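Long-range contacts in CytC3 (Streptomyces, PDB 3GJA), which is a nonheme iron halogenase that probably chlorinates its substrate in natural-product biosynthesis by a 2-oxoglutarate-dependent mechanism: residues A[37-41]-A[151-155]; A[54-58]-A[280-286]; A[94-99]-A[259-263]; A[108-114]-A[243-249]; A[163-167]-A[237-241]. All blocks are in the same frame, centred on the assembly; numbering follows the deposited sequence.

Interaction 1 (A[37-41]-A[151-155]); sequences MTRRW and TAFTH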
# COMPACT_ATOMS: atom_id res chain seq x y z
N MET A 37 -17.90 -1.04 -0.72
CA MET A 37 -16.62 -1.14 -1.43
C MET A 37 -16.89 -1.40 -2.90
O MET A 37 -16.25 -0.82 -3.77
CB MET A 37 -15.77 -2.29 -0.88
CG MET A 37 -14.38 -2.38 -1.52
SD MET A 37 -13.26 -1.06 -0.96
CE MET A 37 -13.39 0.13 -2.28
N THR A 38 -17.86 -2.28 -3.17
CA THR A 38 -18.22 -2.63 -4.54
C THR A 38 -18.70 -1.40 -5.28
O THR A 38 -18.32 -1.16 -6.43
CB THR A 38 -19.30 -3.75 -4.57
OG1 THR A 38 -18.71 -4.99 -4.19
CG2 THR A 38 -19.89 -3.90 -5.98
N ARG A 39 -19.55 -0.61 -4.62
CA ARG A 39 -20.08 0.61 -5.21
C ARG A 39 -18.93 1.52 -5.65
O ARG A 39 -18.94 2.07 -6.75
CB ARG A 39 -20.96 1.34 -4.19
CG ARG A 39 -22.10 2.13 -4.81
CD ARG A 39 -22.61 3.24 -3.89
NE ARG A 39 -21.82 4.46 -4.03
CZ ARG A 39 -20.91 4.86 -3.15
NH1 ARG A 39 -20.69 4.16 -2.06
NH2 ARG A 39 -20.21 5.97 -3.37
N ARG A 40 -17.95 1.69 -4.77
CA ARG A 40 -16.78 2.55 -5.04
C ARG A 40 -15.93 2.00 -6.18
O ARG A 40 -15.55 2.72 -7.10
CB ARG A 40 -15.91 2.68 -3.78
CG ARG A 40 -16.51 3.56 -2.72
CD ARG A 40 -15.84 3.39 -1.37
NE ARG A 40 -16.37 4.37 -0.43
CZ ARG A 40 -15.84 5.57 -0.21
NH1 ARG A 40 -14.75 5.94 -0.86
NH2 ARG A 40 -16.43 6.41 0.63
N TRP A 41 -15.63 0.71 -6.11
CA TRP A 41 -14.82 0.06 -7.13
C TRP A 41 -15.49 0.15 -8.49
O TRP A 41 -14.82 0.24 -9.52
CB TRP A 41 -14.58 -1.40 -6.76
CG TRP A 41 -13.89 -2.21 -7.81
CD1 TRP A 41 -14.24 -3.46 -8.24
CD2 TRP A 41 -12.72 -1.84 -8.57
NE1 TRP A 41 -13.38 -3.89 -9.21
CE2 TRP A 41 -12.43 -2.92 -9.44
CE3 TRP A 41 -11.89 -0.71 -8.60
CZ2 TRP A 41 -11.35 -2.90 -10.33
CZ3 TRP A 41 -10.81 -0.69 -9.49
CH2 TRP A 41 -10.56 -1.79 -10.34
N THR A 151 -6.30 -3.57 0.46
CA THR A 151 -7.76 -3.64 0.49
C THR A 151 -8.29 -4.45 -0.69
O THR A 151 -7.87 -4.25 -1.83
CB THR A 151 -8.41 -2.23 0.42
OG1 THR A 151 -7.95 -1.43 1.52
CG2 THR A 151 -9.93 -2.33 0.49
N ALA A 152 -9.20 -5.37 -0.41
CA ALA A 152 -9.79 -6.19 -1.46
C ALA A 152 -10.95 -5.40 -2.08
O ALA A 152 -11.93 -5.10 -1.40
CB ALA A 152 -10.30 -7.50 -0.87
N PHE A 153 -10.83 -5.06 -3.35
CA PHE A 153 -11.88 -4.30 -4.04
C PHE A 153 -12.87 -5.30 -4.62
O PHE A 153 -14.04 -4.99 -4.86
CB PHE A 153 -11.28 -3.45 -5.17
CG PHE A 153 -10.76 -2.10 -4.72
CD1 PHE A 153 -10.67 -1.79 -3.36
CD2 PHE A 153 -10.36 -1.16 -5.65
CE1 PHE A 153 -10.19 -0.55 -2.94
CE2 PHE A 153 -9.87 0.09 -5.24
CZ PHE A 153 -9.79 0.39 -3.89
N THR A 154 -12.36 -6.50 -4.83
CA THR A 154 -13.11 -7.63 -5.36
C THR A 154 -12.89 -8.67 -4.26
O THR A 154 -12.06 -8.45 -3.38
CB THR A 154 -12.45 -8.07 -6.68
OG1 THR A 154 -13.33 -7.79 -7.78
CG2 THR A 154 -12.09 -9.52 -6.66
N HIS A 155 -13.62 -9.78 -4.26
CA HIS A 155 -13.35 -10.75 -3.20
C HIS A 155 -12.00 -11.41 -3.49
O HIS A 155 -11.62 -11.59 -4.65
CB HIS A 155 -14.46 -11.82 -3.13
CG HIS A 155 -14.55 -12.70 -4.34
ND1 HIS A 155 -15.08 -13.97 -4.30
CD2 HIS A 155 -14.22 -12.47 -5.64
CE1 HIS A 155 -15.07 -14.49 -5.52
NE2 HIS A 155 -14.55 -13.60 -6.34
O HOH W 1 -16.52 -6.10 -5.52

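Interaction 2 (A[54-58]-A[280-286]); sequences AIYPD and GINLEKY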
# COMPACT_ATOMS: atom_id res chain seq x y z
N ALA A 54 -3.51 12.08 -14.40
CA ALA A 54 -2.63 11.17 -13.67
C ALA A 54 -1.25 11.82 -13.61
O ALA A 54 -0.82 12.46 -14.57
CB ALA A 54 -2.56 9.83 -14.38
N ILE A 55 -0.55 11.64 -12.50
CA ILE A 55 0.77 12.26 -12.38
C ILE A 55 1.86 11.61 -13.21
O ILE A 55 2.88 12.24 -13.49
CB ILE A 55 1.22 12.35 -10.92
CG1 ILE A 55 1.43 10.96 -10.33
CG2 ILE A 55 0.19 13.13 -10.12
CD1 ILE A 55 2.22 10.97 -9.02
N TYR A 56 1.67 10.35 -13.62
CA TYR A 56 2.68 9.69 -14.44
C TYR A 56 2.24 9.63 -15.90
O TYR A 56 1.12 9.22 -16.21
CB TYR A 56 2.99 8.28 -13.93
CG TYR A 56 3.49 8.28 -12.51
CD1 TYR A 56 4.39 9.25 -12.06
CD2 TYR A 56 3.05 7.31 -11.60
CE1 TYR A 56 4.84 9.26 -10.75
CE2 TYR A 56 3.50 7.32 -10.28
CZ TYR A 56 4.39 8.30 -9.87
OH TYR A 56 4.83 8.32 -8.56
N PRO A 57 3.11 10.06 -16.82
CA PRO A 57 2.84 10.07 -18.26
C PRO A 57 2.73 8.67 -18.85
O PRO A 57 3.17 7.69 -18.25
CB PRO A 57 4.04 10.82 -18.82
CG PRO A 57 5.14 10.32 -17.93
CD PRO A 57 4.51 10.44 -16.56
N ASP A 58 2.14 8.59 -20.03
CA ASP A 58 1.97 7.32 -20.70
C ASP A 58 3.32 6.65 -20.90
O ASP A 58 4.31 7.31 -21.20
CB ASP A 58 1.29 7.53 -22.06
CG ASP A 58 1.13 6.23 -22.84
OD1 ASP A 58 0.77 5.21 -22.22
OD2 ASP A 58 1.35 6.24 -24.07
N GLY A 280 8.62 4.03 -15.26
CA GLY A 280 7.52 4.92 -15.58
C GLY A 280 7.25 5.95 -14.50
O GLY A 280 6.32 6.73 -14.62
N ILE A 281 8.04 5.95 -13.45
CA ILE A 281 7.86 6.92 -12.37
C ILE A 281 8.49 8.26 -12.73
O ILE A 281 9.67 8.34 -13.06
CB ILE A 281 8.52 6.45 -11.07
CG1 ILE A 281 7.83 5.20 -10.53
CG2 ILE A 281 8.47 7.57 -10.03
CD1 ILE A 281 8.55 4.61 -9.34
N ASN A 282 7.69 9.32 -12.67
CA ASN A 282 8.21 10.67 -12.93
C ASN A 282 7.84 11.50 -11.71
O ASN A 282 6.68 11.82 -11.49
CB ASN A 282 7.59 11.26 -14.19
CG ASN A 282 8.19 12.61 -14.54
OD1 ASN A 282 8.49 12.89 -15.70
ND2 ASN A 282 8.38 13.46 -13.54
N LEU A 283 8.85 11.83 -10.91
CA LEU A 283 8.67 12.59 -9.67
C LEU A 283 8.19 14.03 -9.79
O LEU A 283 7.84 14.64 -8.79
CB LEU A 283 9.96 12.57 -8.85
CG LEU A 283 10.29 11.33 -8.00
CD1 LEU A 283 9.22 10.26 -8.17
CD2 LEU A 283 11.64 10.79 -8.41
N GLU A 284 8.15 14.56 -11.00
CA GLU A 284 7.72 15.94 -11.20
C GLU A 284 6.49 16.31 -10.36
O GLU A 284 6.54 17.24 -9.56
CB GLU A 284 7.42 16.20 -12.67
CG GLU A 284 7.17 17.67 -12.99
CD GLU A 284 6.80 17.88 -14.44
OE1 GLU A 284 7.55 17.41 -15.32
OE2 GLU A 284 5.75 18.52 -14.71
N LYS A 285 5.40 15.57 -10.54
CA LYS A 285 4.18 15.87 -9.78
C LYS A 285 3.94 14.91 -8.63
O LYS A 285 2.83 14.84 -8.10
CB LYS A 285 2.98 15.86 -10.72
CG LYS A 285 3.10 16.85 -11.86
CD LYS A 285 1.91 16.76 -12.81
CE LYS A 285 2.12 17.64 -14.03
NZ LYS A 285 1.02 17.47 -15.02
N TYR A 286 4.97 14.17 -8.22
CA TYR A 286 4.80 13.24 -7.11
C TYR A 286 4.84 13.96 -5.78
O TYR A 286 5.48 15.00 -5.64
CB TYR A 286 5.88 12.16 -7.09
CG TYR A 286 5.85 11.36 -5.80
CD1 TYR A 286 4.93 10.33 -5.62
CD2 TYR A 286 6.67 11.71 -4.72
CE1 TYR A 286 4.82 9.66 -4.40
CE2 TYR A 286 6.57 11.05 -3.49
CZ TYR A 286 5.63 10.02 -3.34
OH TYR A 286 5.50 9.38 -2.11
O HOH W 2 4.98 13.49 -12.45

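Interaction 3 (A[94-99]-A[259-263]); sequences IGRNLL and RYVPT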
# COMPACT_ATOMS: atom_id res chain seq x y z
N ILE A 94 3.00 2.36 13.57
CA ILE A 94 4.22 3.11 13.33
C ILE A 94 4.15 4.61 13.63
O ILE A 94 5.04 5.37 13.23
CB ILE A 94 4.70 2.91 11.88
CG1 ILE A 94 3.61 3.33 10.90
CG2 ILE A 94 5.04 1.43 11.66
CD1 ILE A 94 4.06 3.32 9.45
N GLY A 95 3.10 5.04 14.32
CA GLY A 95 2.99 6.45 14.68
C GLY A 95 1.91 7.25 13.97
O GLY A 95 1.56 6.96 12.83
N ARG A 96 1.40 8.28 14.65
CA ARG A 96 0.36 9.13 14.09
C ARG A 96 0.81 10.16 13.06
O ARG A 96 -0.02 10.76 12.39
CB ARG A 96 -0.43 9.82 15.19
CG ARG A 96 -1.56 8.98 15.75
CD ARG A 96 -1.04 7.74 16.45
NE ARG A 96 -2.13 6.94 17.00
CZ ARG A 96 -1.96 5.91 17.83
NH1 ARG A 96 -0.73 5.56 18.21
NH2 ARG A 96 -3.01 5.24 18.28
N ASN A 97 2.11 10.38 12.94
CA ASN A 97 2.60 11.31 11.93
C ASN A 97 2.85 10.43 10.71
O ASN A 97 3.98 10.05 10.42
CB ASN A 97 3.88 12.01 12.40
CG ASN A 97 3.65 12.91 13.60
OD1 ASN A 97 2.65 13.64 13.66
ND2 ASN A 97 4.57 12.88 14.56
N LEU A 98 1.76 10.10 10.01
CA LEU A 98 1.78 9.21 8.85
C LEU A 98 1.84 9.78 7.45
O LEU A 98 1.11 10.71 7.10
CB LEU A 98 0.57 8.29 8.88
CG LEU A 98 0.61 6.97 9.63
CD1 LEU A 98 -0.71 6.24 9.39
CD2 LEU A 98 1.79 6.13 9.14
N LEU A 99 2.67 9.15 6.63
CA LEU A 99 2.86 9.50 5.23
C LEU A 99 2.45 8.32 4.33
O LEU A 99 2.86 7.18 4.57
CB LEU A 99 4.34 9.80 4.99
CG LEU A 99 4.85 11.17 4.53
CD1 LEU A 99 4.14 12.30 5.25
CD2 LEU A 99 6.37 11.21 4.78
N ARG A 259 0.66 2.21 0.72
CA ARG A 259 1.83 1.99 1.56
C ARG A 259 2.18 3.21 2.42
O ARG A 259 2.23 4.34 1.93
CB ARG A 259 2.99 1.55 0.65
CG ARG A 259 2.46 0.81 -0.58
CD ARG A 259 3.49 -0.02 -1.34
NE ARG A 259 3.86 -1.22 -0.60
CZ ARG A 259 3.94 -2.43 -1.12
NH1 ARG A 259 3.68 -2.64 -2.40
NH2 ARG A 259 4.29 -3.45 -0.35
N TYR A 260 2.40 2.96 3.70
CA TYR A 260 2.69 4.02 4.65
C TYR A 260 4.04 3.96 5.32
O TYR A 260 4.64 2.90 5.49
CB TYR A 260 1.61 4.06 5.73
CG TYR A 260 0.21 4.20 5.19
CD1 TYR A 260 -0.42 3.12 4.56
CD2 TYR A 260 -0.47 5.41 5.27
CE1 TYR A 260 -1.70 3.25 4.02
CE2 TYR A 260 -1.75 5.55 4.74
CZ TYR A 260 -2.36 4.47 4.11
OH TYR A 260 -3.61 4.62 3.56
N VAL A 261 4.51 5.14 5.73
CA VAL A 261 5.79 5.28 6.38
C VAL A 261 5.72 6.55 7.25
O VAL A 261 5.08 7.54 6.86
CB VAL A 261 6.88 5.40 5.29
CG1 VAL A 261 7.12 6.86 4.92
CG2 VAL A 261 8.13 4.70 5.74
N PRO A 262 6.33 6.53 8.44
CA PRO A 262 6.30 7.72 9.31
C PRO A 262 7.09 8.86 8.68
O PRO A 262 7.97 8.62 7.86
CB PRO A 262 6.89 7.21 10.62
CG PRO A 262 7.82 6.13 10.18
CD PRO A 262 7.00 5.41 9.13
N THR A 263 6.78 10.09 9.08
CA THR A 263 7.43 11.30 8.55
C THR A 263 8.97 11.32 8.57
O THR A 263 9.60 11.94 7.71
CB THR A 263 6.93 12.56 9.30
OG1 THR A 263 7.01 12.35 10.71
CG2 THR A 263 5.49 12.88 8.91

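Interaction 4 (A[108-114]-A[243-249]); sequences KYQGDEG and LPHTGSK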
# COMPACT_ATOMS: atom_id res chain seq x y z
N LYS A 108 -5.46 -10.07 -10.47
CA LYS A 108 -5.10 -11.47 -10.61
C LYS A 108 -6.20 -12.08 -11.47
O LYS A 108 -7.38 -11.95 -11.17
CB LYS A 108 -5.01 -12.17 -9.26
CG LYS A 108 -4.25 -13.49 -9.35
CD LYS A 108 -3.52 -13.78 -8.06
CE LYS A 108 -2.55 -14.93 -8.23
NZ LYS A 108 -1.80 -15.15 -6.96
N TYR A 109 -5.79 -12.75 -12.54
CA TYR A 109 -6.74 -13.34 -13.47
C TYR A 109 -6.51 -14.83 -13.62
O TYR A 109 -5.45 -15.34 -13.28
CB TYR A 109 -6.60 -12.65 -14.83
CG TYR A 109 -6.81 -11.15 -14.76
CD1 TYR A 109 -8.07 -10.63 -14.49
CD2 TYR A 109 -5.74 -10.26 -14.93
CE1 TYR A 109 -8.28 -9.25 -14.38
CE2 TYR A 109 -5.94 -8.87 -14.82
CZ TYR A 109 -7.22 -8.38 -14.54
OH TYR A 109 -7.46 -7.03 -14.42
N GLN A 110 -7.53 -15.51 -14.14
CA GLN A 110 -7.48 -16.95 -14.36
C GLN A 110 -6.21 -17.31 -15.12
O GLN A 110 -5.86 -16.68 -16.11
CB GLN A 110 -8.74 -17.38 -15.13
CG GLN A 110 -8.93 -18.87 -15.32
CD GLN A 110 -8.09 -19.42 -16.46
OE1 GLN A 110 -7.93 -18.77 -17.49
NE2 GLN A 110 -7.57 -20.63 -16.28
N GLY A 111 -5.49 -18.32 -14.62
CA GLY A 111 -4.27 -18.74 -15.27
C GLY A 111 -3.02 -18.25 -14.55
O GLY A 111 -1.97 -18.87 -14.65
N ASP A 112 -3.13 -17.13 -13.84
CA ASP A 112 -1.98 -16.60 -13.12
C ASP A 112 -1.51 -17.64 -12.12
O ASP A 112 -2.31 -18.26 -11.43
CB ASP A 112 -2.33 -15.29 -12.39
CG ASP A 112 -2.54 -14.11 -13.36
OD1 ASP A 112 -2.35 -14.30 -14.58
OD2 ASP A 112 -2.90 -13.01 -12.89
N GLU A 113 -0.20 -17.84 -12.06
CA GLU A 113 0.37 -18.80 -11.15
C GLU A 113 0.54 -18.13 -9.80
O GLU A 113 0.46 -16.91 -9.69
CB GLU A 113 1.72 -19.29 -11.68
CG GLU A 113 1.60 -20.11 -12.95
CD GLU A 113 2.96 -20.42 -13.56
OE1 GLU A 113 3.63 -19.48 -14.03
OE2 GLU A 113 3.34 -21.61 -13.57
N GLY A 114 0.77 -18.93 -8.76
CA GLY A 114 0.96 -18.34 -7.45
C GLY A 114 2.39 -17.89 -7.33
O GLY A 114 3.08 -17.68 -8.33
N LEU A 243 -1.48 -18.05 -3.86
CA LEU A 243 -2.00 -19.20 -4.58
C LEU A 243 -2.22 -18.88 -6.05
O LEU A 243 -2.30 -17.71 -6.43
CB LEU A 243 -3.34 -19.62 -3.96
CG LEU A 243 -3.33 -20.28 -2.57
CD1 LEU A 243 -4.76 -20.34 -2.05
CD2 LEU A 243 -2.75 -21.70 -2.66
N PRO A 244 -2.28 -19.91 -6.90
CA PRO A 244 -2.51 -19.67 -8.33
C PRO A 244 -3.99 -19.37 -8.47
O PRO A 244 -4.77 -19.65 -7.57
CB PRO A 244 -2.13 -21.00 -8.97
CG PRO A 244 -2.53 -21.99 -7.92
CD PRO A 244 -2.01 -21.34 -6.65
N HIS A 245 -4.38 -18.79 -9.60
CA HIS A 245 -5.79 -18.48 -9.83
C HIS A 245 -6.39 -19.64 -10.61
O HIS A 245 -6.10 -19.80 -11.80
CB HIS A 245 -5.92 -17.18 -10.62
CG HIS A 245 -7.33 -16.74 -10.83
ND1 HIS A 245 -8.34 -17.61 -11.21
CD2 HIS A 245 -7.90 -15.51 -10.76
CE1 HIS A 245 -9.46 -16.93 -11.37
NE2 HIS A 245 -9.22 -15.66 -11.10
N THR A 246 -7.22 -20.43 -9.95
CA THR A 246 -7.84 -21.59 -10.57
C THR A 246 -9.35 -21.47 -10.73
O THR A 246 -10.05 -22.48 -10.79
CB THR A 246 -7.56 -22.87 -9.75
OG1 THR A 246 -8.06 -22.69 -8.42
CG2 THR A 246 -6.06 -23.14 -9.66
N GLY A 247 -9.86 -20.23 -10.79
CA GLY A 247 -11.29 -20.01 -10.92
C GLY A 247 -11.76 -19.74 -12.34
O GLY A 247 -11.11 -20.14 -13.30
N SER A 248 -12.89 -19.06 -12.49
CA SER A 248 -13.39 -18.77 -13.83
C SER A 248 -12.70 -17.55 -14.41
O SER A 248 -12.14 -16.73 -13.67
CB SER A 248 -14.90 -18.54 -13.81
OG SER A 248 -15.21 -17.31 -13.18
N LYS A 249 -12.72 -17.42 -15.74
CA LYS A 249 -12.09 -16.30 -16.42
C LYS A 249 -12.75 -14.95 -16.14
O LYS A 249 -12.13 -13.91 -16.33
CB LYS A 249 -12.04 -16.56 -17.93
CG LYS A 249 -11.14 -17.71 -18.31
CD LYS A 249 -11.22 -18.00 -19.80
CE LYS A 249 -10.35 -19.20 -20.18
NZ LYS A 249 -8.91 -18.87 -20.02
O HOH W 3 -9.31 -22.01 -14.03
O HOH W 4 -10.17 -14.23 -14.42

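Interaction 5 (A[163-167]-A[237-241]); sequences LQLMP and NTMHA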
# COMPACT_ATOMS: atom_id res chain seq x y z
N LEU A 163 -3.59 -14.09 -1.20
CA LEU A 163 -2.29 -14.04 -0.56
C LEU A 163 -2.20 -15.10 0.53
O LEU A 163 -3.22 -15.61 1.02
CB LEU A 163 -2.05 -12.65 0.06
CG LEU A 163 -2.19 -11.44 -0.88
CD1 LEU A 163 -2.22 -10.15 -0.07
CD2 LEU A 163 -1.05 -11.43 -1.89
N GLN A 164 -0.97 -15.44 0.92
CA GLN A 164 -0.71 -16.42 1.96
C GLN A 164 0.33 -15.84 2.92
O GLN A 164 1.37 -15.35 2.49
CB GLN A 164 -0.18 -17.70 1.35
CG GLN A 164 -1.16 -18.44 0.48
CD GLN A 164 -0.50 -19.53 -0.32
OE1 GLN A 164 0.13 -19.27 -1.34
NE2 GLN A 164 -0.63 -20.77 0.15
N LEU A 165 0.02 -15.88 4.21
CA LEU A 165 0.92 -15.38 5.25
C LEU A 165 1.13 -16.48 6.28
O LEU A 165 0.32 -17.39 6.39
CB LEU A 165 0.30 -14.16 5.96
CG LEU A 165 0.13 -12.81 5.28
CD1 LEU A 165 1.44 -12.40 4.66
CD2 LEU A 165 -0.95 -12.87 4.23
N MET A 166 2.23 -16.43 7.02
CA MET A 166 2.45 -17.44 8.05
C MET A 166 2.73 -16.77 9.38
O MET A 166 3.43 -15.75 9.45
CB MET A 166 3.61 -18.39 7.67
CG MET A 166 4.97 -17.75 7.47
SD MET A 166 6.30 -19.01 7.42
CE MET A 166 5.80 -20.02 6.02
N PRO A 167 2.17 -17.31 10.47
CA PRO A 167 2.35 -16.78 11.82
C PRO A 167 3.82 -16.75 12.21
O PRO A 167 4.68 -17.15 11.42
CB PRO A 167 1.55 -17.76 12.68
CG PRO A 167 0.47 -18.21 11.75
CD PRO A 167 1.23 -18.44 10.47
N ASN A 237 7.82 -6.28 3.71
CA ASN A 237 8.80 -7.37 3.65
C ASN A 237 8.43 -8.62 4.44
O ASN A 237 9.28 -9.49 4.65
CB ASN A 237 10.16 -6.85 4.13
CG ASN A 237 10.14 -6.41 5.58
OD1 ASN A 237 9.21 -5.74 6.03
ND2 ASN A 237 11.19 -6.76 6.32
N THR A 238 7.18 -8.72 4.87
CA THR A 238 6.76 -9.89 5.63
C THR A 238 6.74 -11.14 4.75
O THR A 238 6.35 -11.09 3.58
CB THR A 238 5.35 -9.69 6.23
OG1 THR A 238 5.40 -8.60 7.16
CG2 THR A 238 4.88 -10.95 6.95
N MET A 239 7.17 -12.25 5.31
CA MET A 239 7.20 -13.52 4.60
C MET A 239 5.81 -13.83 4.06
O MET A 239 4.85 -13.86 4.81
CB MET A 239 7.63 -14.64 5.54
CG MET A 239 7.81 -16.00 4.88
SD MET A 239 9.18 -15.97 3.71
CE MET A 239 10.56 -15.98 4.83
N HIS A 240 5.70 -14.05 2.76
CA HIS A 240 4.39 -14.38 2.20
C HIS A 240 4.49 -15.09 0.87
O HIS A 240 5.53 -15.11 0.22
CB HIS A 240 3.53 -13.12 2.05
CG HIS A 240 3.84 -12.33 0.82
ND1 HIS A 240 4.94 -11.50 0.73
CD2 HIS A 240 3.21 -12.24 -0.37
CE1 HIS A 240 4.96 -10.93 -0.46
NE2 HIS A 240 3.92 -11.36 -1.15
N ALA A 241 3.36 -15.68 0.47
CA ALA A 241 3.24 -16.41 -0.78
C ALA A 241 1.86 -16.10 -1.35
O ALA A 241 1.12 -15.30 -0.79
CB ALA A 241 3.39 -17.91 -0.54

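Interaction 1 (A[37-41]-A[151-155])
Met37 and Trp41, one helical turn apart and joined by the bond from Trp41 N to Met37 O (2.9 Å), point their side chains from the same face of the helix onto Phe153. Both adopt t at chi1. In Met37 a p value at chi2 and a chi3 of -98°, between wells, bring the methyl group against the phenylalanine, with CE 3.3 Å from Phe153 CE1. The sulfur also makes an oblique Met-aromatic contact, SD lying 4.5 Å from the centroid of the Phe153 ring, and touches Thr151 CG2 at 3.8 Å. Phe153, with chi1 in m, sets its CB over the five-membered ring of Trp41, 4.1 Å from the centroid, a CH-pi contact. Its own ring meets the indole obliquely, with Trp41 CE3 3.4 Å from Phe153 CD2. These side chains pack helix 34-49 against the end of strand 147-152, part of the antiparallel sheet of a cupin-type beta barrel. Phe105 of strand 98-108 touches the side chains of both Trp41 and Phe153, and His80 meets Phe153 edge-to-face. The indole nitrogen is satisfied by Tyr252 OH. Beyond this apolar cluster, Thr38, in m at chi1, holds a water at 2.8 Å from its OG1; the same water donates to Phe153 O, also at 2.8 Å, and so links helix and loop at their polar margin.

Interaction 2 (A[54-58]-A[280-286])
Ile55 opens the contact by pointing at the turn that follows strand 281-282. Its CG2 lies 3.7 Å from Lys285 O, while CD1 comes within 3.9 Å of Tyr286 CA and meets the edge of the Tyr286 ring. The carbonyl of the same residue is tied across by water: water 2 donates to Ile55 O (2.7 Å) and Asn282 O (2.6 Å) and accepts from Lys285 N (2.9 Å). Tyr56 follows, its ring laid over the strand so that Ile281 CA sits above one face and Asn282 O approaches the edge, 3.2 Å from Tyr56 CE1. The ring also touches the Ile281 side chain, CE1 to CG2 4.1 Å, and its hydroxyl bonds to Asp69. Pro57 completes the packing, with CD 4.0 Å from Asn282 CB. The contact thus joins the loop between helices 34-49 and 62-65 to the short hairpin formed by strands 276-278 and 281-282. The two backbones are linked through a shared water rather than by direct bonds, one molecule serving two carbonyls and an amide at once, beside the apolar packing of Ile55 and Tyr56.

Interaction 3 (A[94-99]-A[259-263])
Three backbone hydrogen bonds join the start of strand 98-108 to the end of strand 253-262, antiparallel neighbours in the main sheet of the barrel. Leu99 and Val261 form a hydrogen-bonded pair, each amide donating to the other's carbonyl: Leu99 N to Val261 O and Val261 N to Leu99 O, both 2.9 Å. Thr263 N donates to Asn97 O at 3.1 Å. Between them Leu98 faces Pro262, which has no amide proton to give; at this non-hydrogen-bonded position none is needed across the pair. Leu98 instead turns its backbone to Thr291 on its other flank, and Tyr260 bonds Ile147 on the opposite edge. Side-chain polar groups look outward for partners: Asn97 OD1 takes Val294 N, Tyr260 OH reaches Ile81 O, and Arg259 forms a salt bridge with Glu104. Ile94 CD1 packs on Pro262 CD at 3.6 Å, and Leu99 CB on Val261 CG1 at 4.0 Å. Main-chain bonding therefore sets the register, leaving the facing side chains to supply apolar contact.

Interaction 4 (A[108-114]-A[243-249])
Two lysine ammonium groups make the shortest polar contacts, one from each segment: Lys108 NZ donates to Leu243 O and Lys249 NZ to Gln110 OE1, both at 2.7 Å. Lys108 NZ also reaches Gly161 O. Between them the main chains are pinned by His245, whose N donates to Asp112 O (2.8 Å) and whose O accepts from Gly111 N (3.2 Å). Residues 109-112 form a type II turn that presents Gly111 N and Asp112 O to His245; it is closed by Asp112 N to Tyr109 O at 3.0 Å and braced by Tyr109 N to Asp112 OD2 at 2.9 Å, with Gly111 at its positive-phi position. Two waters extend the network, water 3 between Gln110 NE2 and Gly247 O, water 4 between Gln110 N and Ser248 O. Packing centres on the imidazole of His245. Gln110 CA sits over its face, 3.5 Å from the centroid, while ND1 accepts Gly247 N at 3.1 Å and NE2 bonds to Asp251 O. Farther out, Gly114 N lies 3.4 Å from Pro244 CA. The type II turn after strand 98-108 is thus bonded to the loop leading from strand 240-242 to strand 253-262, at the surface of the cupin-type barrel.

Interaction 5 (A[163-167]-A[237-241])
Thr238 begins the contact, its CG2 4.4 Å from Leu165 CD1 while its hydroxyl oxygen is bonded to Gly24 O and Trp235 O. Met239 comes next, with CG 4.2 Å from Met166 SD and its carbonyl oxygen 3.7 Å from Leu165 CD1. At His240 the chain enters the strand: CB lies 3.1 Å from Gln164 O and 3.4 Å from Leu165 CD1, and ND1 donates back to Thr238 O at 3.2 Å, which orients the imidazole. Its ring meets that of His118; the two probably correspond to the iron-binding histidines of this nonheme halogenase family. Ala241 forms an antiparallel hydrogen-bonded pair with Gln164, through Gln164 N to Ala241 O (2.7 Å) and Ala241 N to Gln164 O (2.9 Å). Strands 163-165 and 240-242 thereby make a small two-stranded sheet, with Leu165 packing on Tyr25 of strand 25-30, and Met166 and Ala241 touching Trp117.

Interactions 1 and 3 both reach the main antiparallel sheet, through neighbouring strands 147-152 and 253-262, but lie on opposite sides of the chain's centre, about 24 Å apart between centres. Interactions 4 and 5, about 18 Å apart by centres, touch where the Gln164 side chain packs against Leu243. Interaction 2 lies about 31 Å from interaction 5 between centres, across the chain's centre, but about 22 Å from interaction 3. Along the chain, 5 is nested within 4, 4 within 3 and 3 within 2, while 1 crosses 2, 3 and 4. Interaction 3 pairs strands of the main sheet, 1 packs a helix against it, and 2, 4 and 5 tie loops and small sheets around it, with a probable metal-site histidine in 5.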